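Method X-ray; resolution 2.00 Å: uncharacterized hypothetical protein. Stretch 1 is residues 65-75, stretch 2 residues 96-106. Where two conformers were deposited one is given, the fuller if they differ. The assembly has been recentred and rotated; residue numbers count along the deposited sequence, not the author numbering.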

# COMPACT_ATOMS: atom_id res chain seq x y z
N GLY B 65 -2.45 -25.42 10.56
CA GLY B 65 -1.54 -24.39 10.10
C GLY B 65 -1.98 -23.72 8.82
O GLY B 65 -1.39 -22.75 8.40
N THR B 66 -3.00 -24.26 8.16
CA THR B 66 -3.62 -23.60 6.99
C THR B 66 -4.32 -22.28 7.49
O THR B 66 -5.06 -22.30 8.47
CB THR B 66 -4.66 -24.52 6.38
OG1 THR B 66 -3.98 -25.68 5.89
CG2 THR B 66 -5.44 -23.85 5.25
N TYR B 67 -3.94 -21.15 6.95
CA TYR B 67 -4.46 -19.88 7.42
C TYR B 67 -4.33 -18.76 6.38
O TYR B 67 -3.62 -18.91 5.39
CB TYR B 67 -3.76 -19.46 8.74
CG TYR B 67 -2.40 -18.91 8.58
CD1 TYR B 67 -1.41 -19.65 8.04
CD2 TYR B 67 -2.08 -17.61 9.00
CE1 TYR B 67 -0.15 -19.16 7.87
CE2 TYR B 67 -0.81 -17.11 8.85
CZ TYR B 67 0.15 -17.89 8.28
OH TYR B 67 1.42 -17.45 8.09
N PHE B 68 -5.04 -17.65 6.63
CA PHE B 68 -4.79 -16.37 6.00
C PHE B 68 -3.96 -15.57 6.98
O PHE B 68 -4.33 -15.43 8.12
CB PHE B 68 -6.08 -15.59 5.83
CG PHE B 68 -6.78 -15.77 4.53
CD1 PHE B 68 -6.22 -15.29 3.35
CD2 PHE B 68 -8.06 -16.28 4.49
CE1 PHE B 68 -6.90 -15.38 2.14
CE2 PHE B 68 -8.72 -16.38 3.29
CZ PHE B 68 -8.14 -15.91 2.12
N ASP B 69 -2.85 -15.02 6.54
CA ASP B 69 -2.10 -14.08 7.34
C ASP B 69 -3.02 -12.84 7.41
O ASP B 69 -3.66 -12.49 6.42
CB ASP B 69 -0.73 -13.90 6.62
CG ASP B 69 0.12 -12.73 7.08
OD1 ASP B 69 -0.36 -11.75 7.64
OD2 ASP B 69 1.31 -12.75 6.74
N PRO B 70 -3.13 -12.23 8.59
CA PRO B 70 -4.08 -11.14 8.77
C PRO B 70 -3.58 -9.79 8.22
O PRO B 70 -4.29 -8.77 8.39
CB PRO B 70 -4.28 -11.09 10.30
CG PRO B 70 -2.96 -11.57 10.85
CD PRO B 70 -2.42 -12.56 9.86
N ASN B 71 -2.37 -9.73 7.66
CA ASN B 71 -1.86 -8.47 7.14
C ASN B 71 -2.16 -8.33 5.68
O ASN B 71 -2.00 -9.26 4.95
CB ASN B 71 -0.38 -8.32 7.33
CG ASN B 71 0.00 -8.31 8.79
OD1 ASN B 71 -0.09 -7.29 9.47
ND2 ASN B 71 0.46 -9.43 9.26
N SER B 72 -2.59 -7.15 5.25
CA SER B 72 -2.61 -6.87 3.84
C SER B 72 -1.23 -6.37 3.50
O SER B 72 -0.65 -5.60 4.23
CB SER B 72 -3.67 -5.85 3.46
OG SER B 72 -3.47 -5.40 2.13
N TYR B 73 -0.71 -6.84 2.37
CA TYR B 73 0.61 -6.49 1.87
C TYR B 73 0.43 -5.47 0.77
O TYR B 73 0.04 -5.85 -0.31
CB TYR B 73 1.33 -7.77 1.37
CG TYR B 73 1.75 -8.61 2.58
CD1 TYR B 73 2.96 -8.36 3.23
CD2 TYR B 73 0.91 -9.55 3.11
CE1 TYR B 73 3.30 -9.06 4.37
CE2 TYR B 73 1.24 -10.26 4.24
CZ TYR B 73 2.45 -10.00 4.87
OH TYR B 73 2.76 -10.65 6.04
N TYR B 74 0.70 -4.20 1.06
CA TYR B 74 0.71 -3.12 0.11
C TYR B 74 2.18 -2.99 -0.38
O TYR B 74 3.09 -3.54 0.22
CB TYR B 74 0.17 -1.80 0.77
CG TYR B 74 -1.27 -1.94 1.25
CD1 TYR B 74 -2.33 -1.97 0.34
CD2 TYR B 74 -1.56 -2.12 2.58
CE1 TYR B 74 -3.63 -2.14 0.76
CE2 TYR B 74 -2.86 -2.29 3.01
CZ TYR B 74 -3.89 -2.27 2.09
OH TYR B 74 -5.17 -2.57 2.51
N THR B 75 2.41 -2.39 -1.53
CA THR B 75 3.77 -2.27 -2.07
C THR B 75 4.16 -0.83 -2.05
O THR B 75 3.37 -0.01 -2.47
CB THR B 75 3.81 -2.75 -3.53
OG1 THR B 75 3.41 -4.11 -3.60
CG2 THR B 75 5.21 -2.65 -4.10
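Stretch 2 (96-106) TTVIDFTVDTC

Stretch 2 lies along stretch 1 as a side-chain contact, mostly apolar, with no clear hydrogen bond between the two. The buried surface is modest, 352 Å² summed over both sides. Stretch 1 has strand at Tyr67-Phe68 and again at Ser72-Thr75. Residues 96-100 of stretch 2 form a strand; from Phe101 to Cys106 the chain is extended in places but is loop. The two backbones run in the same general direction, so contacts advance together along both stretches: Thr66 to Phe68 meet Thr97, Phe68 to Pro70 meet Ile99, and Tyr74 meets Thr105. The backbones stay apart. Tyr67 CA and Thr97 CA are 6.6 Å from each other, and Phe68 CA and Ile99 CA are 6.9 Å apart. Side chains fill the space between them.

Within the strand, Thr97 and Ile99 point toward stretch 1, while Val98 between them points away. Phe68 points back toward stretch 2 and is the centre of the contact. Its CD2 lies 3.6 Å from Thr97 CG2 and 3.7 Å from Ile99 CG2, so the same ring atom lies close to both methyl groups. Thr66 adds a looser approach, with its CG2 3.9 Å from Thr97 OG1. That hydroxyl is hydrogen-bonded elsewhere in the structure.

Ile99 also reaches the two residues after Phe68. Its CD1 is 3.7 Å from Pro70 CA and 4.1 Å from Pro70 CB. The same methyl lies 4.1 Å from Asp69 O. The Asp69 side chain points away; it accepts hydrogen bonds from Asn71 and Tyr73 within its own stretch.

A separate contact lies further along. Tyr74 points toward stretch 2 and Thr105 toward stretch 1, which brings Tyr74 OH to 3.4 Å from Thr105 OG1. Between these two patches, Asp100 and Thr102 to Asp104 make no contact with stretch 1.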

# COMPACT_ATOMS: atom_id res chain seq x y z
N THR B 96 -12.66 -24.94 4.87
CA THR B 96 -12.99 -23.52 4.76
C THR B 96 -12.25 -22.64 5.75
O THR B 96 -12.34 -22.85 6.96
CB THR B 96 -14.52 -23.33 4.92
OG1 THR B 96 -15.12 -24.18 3.94
CG2 THR B 96 -15.01 -21.85 4.67
N THR B 97 -11.54 -21.67 5.22
CA THR B 97 -10.81 -20.68 5.99
C THR B 97 -11.50 -19.33 5.80
O THR B 97 -11.73 -18.92 4.69
CB THR B 97 -9.35 -20.58 5.52
OG1 THR B 97 -8.70 -21.84 5.70
CG2 THR B 97 -8.61 -19.43 6.24
N VAL B 98 -11.85 -18.65 6.89
CA VAL B 98 -12.50 -17.35 6.81
C VAL B 98 -11.69 -16.36 7.62
O VAL B 98 -11.08 -16.71 8.65
CB VAL B 98 -13.95 -17.42 7.32
CG1 VAL B 98 -13.98 -17.70 8.81
CG2 VAL B 98 -14.71 -16.15 6.93
N ILE B 99 -11.67 -15.13 7.14
CA ILE B 99 -11.01 -14.06 7.87
C ILE B 99 -11.87 -12.77 7.72
O ILE B 99 -12.40 -12.51 6.65
CB ILE B 99 -9.58 -13.84 7.38
CG1 ILE B 99 -8.83 -12.95 8.36
CG2 ILE B 99 -9.63 -13.27 5.97
CD1 ILE B 99 -7.33 -12.89 8.14
N ASP B 100 -11.98 -12.02 8.81
CA ASP B 100 -12.79 -10.78 8.86
C ASP B 100 -11.90 -9.57 8.86
O ASP B 100 -10.92 -9.53 9.62
CB ASP B 100 -13.60 -10.71 10.15
CG ASP B 100 -14.80 -11.63 10.14
OD1 ASP B 100 -15.34 -11.87 9.07
OD2 ASP B 100 -15.20 -12.10 11.21
N PHE B 101 -12.28 -8.55 8.09
CA PHE B 101 -11.57 -7.29 8.18
C PHE B 101 -12.04 -6.54 9.43
O PHE B 101 -13.22 -6.46 9.68
CB PHE B 101 -11.80 -6.47 6.93
CG PHE B 101 -11.08 -6.98 5.73
CD1 PHE B 101 -11.61 -7.98 4.98
CD2 PHE B 101 -9.90 -6.39 5.33
CE1 PHE B 101 -10.96 -8.45 3.88
CE2 PHE B 101 -9.22 -6.88 4.24
CZ PHE B 101 -9.75 -7.89 3.51
N THR B 102 -11.13 -6.00 10.22
CA THR B 102 -11.49 -5.16 11.36
C THR B 102 -11.04 -3.73 11.10
O THR B 102 -11.21 -2.90 11.94
CB THR B 102 -10.85 -5.69 12.66
OG1 THR B 102 -9.46 -5.94 12.40
CG2 THR B 102 -11.53 -7.04 13.07
N VAL B 103 -10.44 -3.44 9.94
CA VAL B 103 -9.96 -2.08 9.59
C VAL B 103 -10.65 -1.68 8.32
O VAL B 103 -10.82 -2.51 7.38
CB VAL B 103 -8.41 -2.04 9.46
CG1 VAL B 103 -7.90 -0.70 8.88
CG2 VAL B 103 -7.73 -2.32 10.82
N ASP B 104 -11.05 -0.41 8.22
CA ASP B 104 -11.70 0.05 7.00
C ASP B 104 -10.63 0.14 5.89
O ASP B 104 -9.64 0.91 6.00
CB ASP B 104 -12.30 1.46 7.12
CG ASP B 104 -13.57 1.49 7.93
OD1 ASP B 104 -14.05 0.42 8.37
OD2 ASP B 104 -14.10 2.63 8.12
N THR B 105 -10.89 -0.59 4.81
CA THR B 105 -10.13 -0.39 3.61
C THR B 105 -10.93 -0.76 2.39
O THR B 105 -11.78 -1.64 2.44
CB THR B 105 -8.82 -1.19 3.64
OG1 THR B 105 -8.05 -0.82 2.48
CG2 THR B 105 -9.10 -2.65 3.71
N CYS B 106 -10.60 -0.12 1.28
CA CYS B 106 -11.21 -0.50 0.00
C CYS B 106 -10.40 -1.47 -0.84
O CYS B 106 -10.84 -1.87 -1.90
CB CYS B 106 -11.49 0.75 -0.80
SG CYS B 106 -10.06 1.70 -1.26